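Local structure of uncharacterized HDOD domain protein (Geobacter sulfurreducens, 3HC1) at residues R12-A16 with G190-V196; L150-V154 with I214-H218. The protein is of unknown function but binds two iron ions in an HD-type site, consistent with a metal-dependent phosphohydrolase of the HDOD family. All blocks are in the same frame, centred on the assembly; numbering follows the deposited sequence.

In the fold
The two contacts meet at a di-iron centre, their centres about 12 Å apart. Contact 2 (150-154 with 214-218) builds much of it: Asp153 bridges the two iron ions, His152 binds one, and His217 and His218 bind the other. Contact 1 (12-16 with 190-196) adds His193 from the first turn of helix 193-203, whose NE2 lies 3.0 Å from His218 NE2 on the shared iron. Packing joins them too, with Cys194 CB 3.3 Å from Leu215 O. The Arg12-Glu195 pair stands farther back, the Glu195 side chain about 8 Å from those of His217 and His218. His122, Asp238 and Glu249 complete the site.

Contact 1 of 2, residues R12-A16 with G190-V196; sequences RLTLA and GTSHCEV. With FE (Fe (III) ion), chain B.
Arg12 and Glu195 form a side-on salt bridge in which two nitrogens converge on one oxygen: NE lies 2.9 Å and NH2 3.0 Å from Glu195 OE2. The guanidinium and carboxylate planes stand 88° apart, so the grip is not the coplanar two-oxygen kind, and NE comes from above the carboxylate plane. The Arg12 chain is bent at chi2 and chi3, which curls the guanidinium back to the acid. The other oxygen, OE1, is turned to its own segment, where Ser192 N (2.8 Å) and Ser192 OG both donate to it. The bond from Ser192 N makes a capping box at the start of helix 193-203, with Ser192 as N-cap accepting from Cys194 N through OG, and Arg12 braces the acid from outside. Thr191 holds OG1 opposite its backbone N (chi1 -167°), and the hydroxyl donates to Arg12 O at 2.7 Å. That carbonyl also accepts from Ala16 N, the two donors reaching opposite faces of its plane. Ala16 CB rests on the first turn of helix 193-203, 3.6 Å from Glu195 CB and 3.8 Å from Val196 CG2, while Leu13 crosses Glu195 at about a right angle, CD2 3.9 Å from Glu195 CB. The contact thus pins helix 9-21 to the loop after helix 181-189 and to that turn, where His193 binds iron, its ND1 hydrogen-bonded to Glu185 OE1, and Val196 touches Phe158 of helix 154-162.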
ATOM      1  N   ARG A  12      -6.344 -21.747   3.475  1.00 25.14           N
ATOM      2  CA  ARG A  12      -5.224 -20.796   3.424  1.00 25.22           C
ATOM      3  C   ARG A  12      -5.276 -19.792   4.574  1.00 23.88           C
ATOM      4  O   ARG A  12      -4.229 -19.410   5.092  1.00 22.98           O
ATOM      5  CB  ARG A  12      -5.208 -20.082   2.060  1.00 25.46           C
ATOM      6  CG  ARG A  12      -4.661 -20.946   0.928  1.00 30.04           C
ATOM      7  CD  ARG A  12      -5.458 -20.791  -0.340  1.00 37.63           C
ATOM      8  NE  ARG A  12      -5.651 -19.385  -0.661  1.00 43.30           N
ATOM      9  CZ  ARG A  12      -6.747 -18.857  -1.212  1.00 47.39           C
ATOM     10  NH1 ARG A  12      -7.789 -19.610  -1.531  1.00 47.37           N
ATOM     11  NH2 ARG A  12      -6.800 -17.544  -1.441  1.00 53.08           N
ATOM     12  N   LEU A  13      -6.479 -19.350   4.968  1.00 24.24           N
ATOM     13  CA  LEU A  13      -6.601 -18.418   6.106  1.00 25.21           C
ATOM     14  C   LEU A  13      -6.250 -19.130   7.412  1.00 24.62           C
ATOM     15  O   LEU A  13      -5.518 -18.574   8.211  1.00 23.39           O
ATOM     16  CB  LEU A  13      -7.979 -17.729   6.177  1.00 24.62           C
ATOM     17  CG  LEU A  13      -8.247 -16.628   5.151  1.00 32.70           C
ATOM     18  CD1 LEU A  13      -9.733 -16.264   5.151  1.00 35.73           C
ATOM     19  CD2 LEU A  13      -7.402 -15.383   5.419  1.00 30.08           C
ATOM     20  N   THR A  14      -6.695 -20.390   7.588  1.00 24.65           N
ATOM     21  CA  THR A  14      -6.310 -21.176   8.773  1.00 23.08           C
ATOM     22  C   THR A  14      -4.800 -21.344   8.838  1.00 22.92           C
ATOM     23  O   THR A  14      -4.192 -21.111   9.865  1.00 23.00           O
ATOM     24  CB  THR A  14      -7.014 -22.571   8.794  1.00 24.38           C
ATOM     25  OG1 THR A  14      -8.412 -22.374   8.997  1.00 27.54           O
ATOM     26  CG2 THR A  14      -6.490 -23.433   9.894  1.00 21.61           C
ATOM     27  N   LEU A  15      -4.191 -21.732   7.719  1.00 24.82           N
ATOM     28  CA  LEU A  15      -2.727 -21.889   7.655  1.00 23.50           C
ATOM     29  C   LEU A  15      -2.039 -20.553   7.965  1.00 18.96           C
ATOM     30  O   LEU A  15      -1.041 -20.527   8.674  1.00 21.16           O
ATOM     31  CB  LEU A  15      -2.291 -22.428   6.281  1.00 20.44           C
ATOM     32  CG  LEU A  15      -2.553 -23.904   6.026  1.00 22.82           C
ATOM     33  CD1 LEU A  15      -2.293 -24.212   4.551  1.00 19.25           C
ATOM     34  CD2 LEU A  15      -1.694 -24.790   6.978  1.00 22.82           C
ATOM     35  N   ALA A  16      -2.577 -19.457   7.429  1.00 18.07           N
ATOM     36  CA  ALA A  16      -2.048 -18.130   7.748  1.00 18.10           C
ATOM     37  C   ALA A  16      -2.095 -17.872   9.265  1.00 19.28           C
ATOM     38  O   ALA A  16      -1.084 -17.419   9.844  1.00 19.78           O
ATOM     39  CB  ALA A  16      -2.788 -16.974   6.950  1.00 16.22           C
ATOM     40  N   GLY A 190       1.815 -23.300   1.943  1.00 22.15           N
ATOM     41  CA  GLY A 190       0.347 -23.484   1.717  1.00 16.84           C
ATOM     42  C   GLY A 190      -0.567 -22.274   1.925  1.00 18.32           C
ATOM     43  O   GLY A 190      -1.786 -22.397   1.976  1.00 19.93           O
ATOM     44  N   THR A 191       0.021 -21.097   2.053  1.00 19.74           N
ATOM     45  CA  THR A 191      -0.719 -19.848   2.230  1.00 19.81           C
ATOM     46  C   THR A 191       0.211 -18.752   1.738  1.00 19.15           C
ATOM     47  O   THR A 191       1.386 -19.012   1.504  1.00 21.00           O
ATOM     48  CB  THR A 191      -1.153 -19.619   3.701  1.00 16.77           C
ATOM     49  OG1 THR A 191      -2.108 -18.549   3.747  1.00 15.38           O
ATOM     50  CG2 THR A 191       0.031 -19.267   4.622  1.00 13.60           C
ATOM     51  N   SER A 192      -0.287 -17.522   1.581  1.00 22.03           N
ATOM     52  CA  SER A 192       0.567 -16.422   1.137  1.00 20.54           C
ATOM     53  C   SER A 192       0.474 -15.172   2.031  1.00 20.62           C
ATOM     54  O   SER A 192      -0.315 -15.111   2.991  1.00 20.16           O
ATOM     55  CB  SER A 192       0.206 -16.071  -0.309  1.00 21.51           C
ATOM     56  OG  SER A 192      -0.822 -15.079  -0.339  1.00 20.06           O
ATOM     57  N   HIS A 193       1.254 -14.158   1.677  1.00 16.06           N
ATOM     58  CA  HIS A 193       1.196 -12.862   2.357  1.00 17.04           C
ATOM     59  C   HIS A 193      -0.178 -12.185   2.253  1.00 17.47           C
ATOM     60  O   HIS A 193      -0.472 -11.291   3.080  1.00 14.86           O
ATOM     61  CB  HIS A 193       2.273 -11.895   1.863  1.00 17.19           C
ATOM     62  CG  HIS A 193       2.079 -11.453   0.450  1.00 15.09           C
ATOM     63  ND1 HIS A 193       2.311 -12.286  -0.631  1.00 17.21           N
ATOM     64  CD2 HIS A 193       1.614 -10.293  -0.060  1.00 13.52           C
ATOM     65  CE1 HIS A 193       2.041 -11.629  -1.742  1.00 20.13           C
ATOM     66  NE2 HIS A 193       1.641 -10.411  -1.425  1.00 13.76           N
ATOM     67  N   CYS A 194      -0.983 -12.550   1.252  1.00 13.08           N
ATOM     68  CA  CYS A 194      -2.388 -12.114   1.164  1.00 15.50           C
ATOM     69  C   CYS A 194      -3.163 -12.559   2.381  1.00 16.39           C
ATOM     70  O   CYS A 194      -3.769 -11.763   3.073  1.00 16.38           O
ATOM     71  CB  CYS A 194      -3.063 -12.630  -0.076  1.00 18.01           C
ATOM     72  SG  CYS A 194      -2.328 -12.038  -1.620  1.00 20.34           S
ATOM     73  N   GLU A 195      -3.101 -13.835   2.699  1.00 15.55           N
ATOM     74  CA  GLU A 195      -3.812 -14.360   3.857  1.00 15.90           C
ATOM     75  C   GLU A 195      -3.215 -13.993   5.198  1.00 17.85           C
ATOM     76  O   GLU A 195      -3.940 -13.661   6.156  1.00 12.97           O
ATOM     77  CB  GLU A 195      -3.887 -15.882   3.711  1.00 15.73           C
ATOM     78  CG  GLU A 195      -4.708 -16.271   2.511  1.00 20.24           C
ATOM     79  CD  GLU A 195      -3.895 -16.436   1.233  1.00 22.79           C
ATOM     80  OE1 GLU A 195      -2.699 -16.111   1.170  1.00 19.03           O
ATOM     81  OE2 GLU A 195      -4.491 -16.904   0.288  1.00 26.17           O
ATOM     82  N   VAL A 196      -1.877 -14.042   5.277  1.00 13.74           N
ATOM     83  CA  VAL A 196      -1.197 -13.575   6.450  1.00 12.52           C
ATOM     84  C   VAL A 196      -1.487 -12.111   6.677  1.00 14.35           C
ATOM     85  O   VAL A 196      -1.725 -11.730   7.811  1.00 17.00           O
ATOM     86  CB  VAL A 196       0.356 -13.809   6.368  1.00 11.93           C
ATOM     87  CG1 VAL A 196       1.152 -13.221   7.573  1.00 14.85           C
ATOM     88  CG2 VAL A 196       0.598 -15.322   6.325  1.00 10.55           C
TER
HETATM   89 FE    FE B 305       1.492  -8.580  -2.804  1.00 14.71          FE
HETATM   90  O   HOH W   1       1.409  -7.162  -4.053  1.00 15.87           O

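Contact 2 of 2, residues L150-V154 with I214-H218; sequences LLHDV and ILYHH. With FE (Fe (III) ion), chain B; FE (Fe (III) ion), chain C.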
ATOM      1  N   LEU A 150      -0.740   1.409   0.628  1.00 15.82           N
ATOM      2  CA  LEU A 150       0.462   1.373   1.464  1.00 14.75           C
ATOM      3  C   LEU A 150       0.485   0.130   2.356  1.00 15.34           C
ATOM      4  O   LEU A 150       1.571  -0.330   2.726  1.00 17.64           O
ATOM      5  CB  LEU A 150       0.543   2.639   2.321  1.00 13.86           C
ATOM      6  CG  LEU A 150       1.874   2.971   2.996  1.00 22.69           C
ATOM      7  CD1 LEU A 150       3.072   2.850   2.098  1.00 14.30           C
ATOM      8  CD2 LEU A 150       1.795   4.403   3.562  1.00 26.20           C
ATOM      9  N   LEU A 151      -0.697  -0.432   2.694  1.00 13.66           N
ATOM     10  CA  LEU A 151      -0.763  -1.582   3.570  1.00 14.28           C
ATOM     11  C   LEU A 151      -0.870  -2.912   2.824  1.00 13.19           C
ATOM     12  O   LEU A 151      -0.949  -3.968   3.463  1.00 14.88           O
ATOM     13  CB  LEU A 151      -1.980  -1.492   4.513  1.00 13.17           C
ATOM     14  CG  LEU A 151      -1.902  -0.320   5.517  1.00 17.17           C
ATOM     15  CD1 LEU A 151      -3.224  -0.177   6.231  1.00 16.62           C
ATOM     16  CD2 LEU A 151      -0.758  -0.645   6.490  1.00 22.19           C
ATOM     17  N   HIS A 152      -0.955  -2.874   1.489  1.00 14.56           N
ATOM     18  CA  HIS A 152      -1.305  -4.086   0.715  1.00 14.10           C
ATOM     19  C   HIS A 152      -0.407  -5.330   0.948  1.00 16.05           C
ATOM     20  O   HIS A 152      -0.877  -6.461   1.020  1.00 11.30           O
ATOM     21  CB  HIS A 152      -1.502  -3.797  -0.775  1.00 14.50           C
ATOM     22  CG  HIS A 152      -0.218  -3.783  -1.573  1.00 12.55           C
ATOM     23  ND1 HIS A 152       0.676  -2.742  -1.493  1.00 17.43           N
ATOM     24  CD2 HIS A 152       0.315  -4.666  -2.454  1.00 19.73           C
ATOM     25  CE1 HIS A 152       1.728  -3.004  -2.247  1.00 20.56           C
ATOM     26  NE2 HIS A 152       1.523  -4.150  -2.862  1.00 12.57           N
ATOM     27  N   ASP A 153       0.895  -5.069   1.054  1.00 13.82           N
ATOM     28  CA  ASP A 153       1.895  -6.060   1.300  1.00 15.61           C
ATOM     29  C   ASP A 153       2.367  -6.141   2.747  1.00 17.85           C
ATOM     30  O   ASP A 153       3.476  -6.649   3.020  1.00 17.32           O
ATOM     31  CB  ASP A 153       3.080  -5.804   0.360  1.00 15.45           C
ATOM     32  CG  ASP A 153       2.866  -6.441  -1.014  1.00 18.89           C
ATOM     33  OD1 ASP A 153       1.963  -7.305  -1.115  1.00 16.46           O
ATOM     34  OD2 ASP A 153       3.567  -6.057  -1.974  1.00 16.43           O
ATOM     35  N   VAL A 154       1.534  -5.682   3.689  1.00 16.66           N
ATOM     36  CA  VAL A 154       1.930  -5.742   5.108  1.00 18.72           C
ATOM     37  C   VAL A 154       2.239  -7.200   5.540  1.00 17.60           C
ATOM     38  O   VAL A 154       3.061  -7.434   6.401  1.00 15.76           O
ATOM     39  CB  VAL A 154       0.866  -5.062   6.015  1.00 19.83           C
ATOM     40  CG1 VAL A 154      -0.438  -5.901   6.067  1.00 18.52           C
ATOM     41  CG2 VAL A 154       1.390  -4.840   7.352  1.00 25.93           C
ATOM     42  N   ILE A 214      -5.837  -6.352   1.054  1.00 15.88           N
ATOM     43  CA  ILE A 214      -4.652  -7.196   1.402  1.00 14.16           C
ATOM     44  C   ILE A 214      -4.869  -8.654   0.934  1.00 16.63           C
ATOM     45  O   ILE A 214      -4.004  -9.225   0.312  1.00 16.58           O
ATOM     46  CB  ILE A 214      -4.347  -7.094   2.902  1.00 16.11           C
ATOM     47  CG1 ILE A 214      -4.008  -5.662   3.325  1.00 13.69           C
ATOM     48  CG2 ILE A 214      -3.166  -8.013   3.324  1.00 15.11           C
ATOM     49  CD1 ILE A 214      -4.063  -5.493   4.890  1.00 13.22           C
ATOM     50  N   LEU A 215      -6.086  -9.178   1.100  1.00 16.46           N
ATOM     51  CA  LEU A 215      -6.408 -10.555   0.721  1.00 15.91           C
ATOM     52  C   LEU A 215      -6.471 -10.805  -0.782  1.00 16.43           C
ATOM     53  O   LEU A 215      -6.064 -11.885  -1.267  1.00 17.83           O
ATOM     54  CB  LEU A 215      -7.760 -10.965   1.353  1.00 16.27           C
ATOM     55  CG  LEU A 215      -8.268 -12.403   1.125  1.00 15.90           C
ATOM     56  CD1 LEU A 215      -7.237 -13.446   1.593  1.00 18.87           C
ATOM     57  CD2 LEU A 215      -9.634 -12.637   1.813  1.00 13.60           C
ATOM     58  N   TYR A 216      -6.981  -9.831  -1.529  1.00 16.03           N
ATOM     59  CA  TYR A 216      -7.374 -10.046  -2.928  1.00 16.34           C
ATOM     60  C   TYR A 216      -6.525  -9.324  -3.959  1.00 14.39           C
ATOM     61  O   TYR A 216      -6.803  -9.422  -5.163  1.00 17.37           O
ATOM     62  CB  TYR A 216      -8.831  -9.645  -3.136  1.00 14.91           C
ATOM     63  CG  TYR A 216      -9.869 -10.402  -2.330  1.00 16.12           C
ATOM     64  CD1 TYR A 216     -10.051 -11.779  -2.477  1.00 24.51           C
ATOM     65  CD2 TYR A 216     -10.740  -9.717  -1.488  1.00 18.20           C
ATOM     66  CE1 TYR A 216     -11.067 -12.464  -1.732  1.00 18.25           C
ATOM     67  CE2 TYR A 216     -11.747 -10.370  -0.764  1.00 20.97           C
ATOM     68  CZ  TYR A 216     -11.891 -11.725  -0.873  1.00 24.12           C
ATOM     69  OH  TYR A 216     -12.897 -12.291  -0.154  1.00 23.89           O
ATOM     70  N   HIS A 217      -5.492  -8.615  -3.503  1.00 18.43           N
ATOM     71  CA  HIS A 217      -4.743  -7.728  -4.387  1.00 17.03           C
ATOM     72  C   HIS A 217      -3.993  -8.393  -5.508  1.00 14.70           C
ATOM     73  O   HIS A 217      -3.633  -7.700  -6.461  1.00 16.31           O
ATOM     74  CB  HIS A 217      -3.847  -6.769  -3.626  1.00 17.67           C
ATOM     75  CG  HIS A 217      -2.627  -7.402  -3.022  1.00 13.51           C
ATOM     76  ND1 HIS A 217      -2.566  -7.814  -1.702  1.00 14.10           N
ATOM     77  CD2 HIS A 217      -1.388  -7.580  -3.532  1.00 11.82           C
ATOM     78  CE1 HIS A 217      -1.356  -8.280  -1.451  1.00 20.15           C
ATOM     79  NE2 HIS A 217      -0.657  -8.239  -2.569  1.00 13.49           N
ATOM     80  N   HIS A 218      -3.758  -9.712  -5.412  1.00 17.08           N
ATOM     81  CA  HIS A 218      -3.148 -10.474  -6.530  1.00 19.78           C
ATOM     82  C   HIS A 218      -4.165 -11.118  -7.460  1.00 22.43           C
ATOM     83  O   HIS A 218      -3.772 -11.710  -8.441  1.00 24.69           O
ATOM     84  CB  HIS A 218      -2.110 -11.517  -6.021  1.00 17.39           C
ATOM     85  CG  HIS A 218      -0.860 -10.892  -5.492  1.00 15.61           C
ATOM     86  ND1 HIS A 218       0.119 -10.395  -6.326  1.00 12.33           N
ATOM     87  CD2 HIS A 218      -0.418 -10.664  -4.221  1.00 15.75           C
ATOM     88  CE1 HIS A 218       1.076  -9.839  -5.597  1.00 14.82           C
ATOM     89  NE2 HIS A 218       0.802 -10.015  -4.314  1.00  8.10           N
TER
HETATM   90 FE    FE B 305       1.492  -8.580  -2.804  1.00 14.71          FE
HETATM   91 FE    FE C 306       2.817  -5.762  -3.940  1.00 19.20          FE
HETATM   92  O   HOH W   1       1.409  -7.162  -4.053  1.00 15.87           O
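His152 and Ile214 bring the backbones closest, their CA atoms 4.6 Å apart, where a type I turn from Leu151 to Val154 faces the last part of helix 208-216. No hydrogen bond crosses. Asp153 bridges the metals, OD1 2.2 Å from the chain B iron and OD2 2.1 Å from the chain C iron, with water 1 bound to both. His152 NE2 holds the chain C iron, His217 NE2 and His218 NE2 the other. With His122 and Asp238, the adjacent His152 and Asp153 form the HD-type motif on the chain C iron. His152 and His217 make a T-shaped pair, planes at 86°, the His152 edge turned to one His217 face, His152 CD2 3.5 Å from His217 CD2. His217 CG sits between its backbone N and carbonyl carbon (chi1 73°), which brings the ring to the iron and against His152. His152 ND1 is hydrogen-bonded to Gly149. Ile214 CG1 lies 3.5 Å from Leu151 O, and its CD1 3.8 Å from Val154 CG1. With an alanine in its place these carbons go, which is likely to open a gap beside Val154 CG1. Around the site, Ile214 packs on Ala201 of helix 193-203, His152 on Val234 of helix 229-243, and Leu151 on Phe99 of helix 82-108.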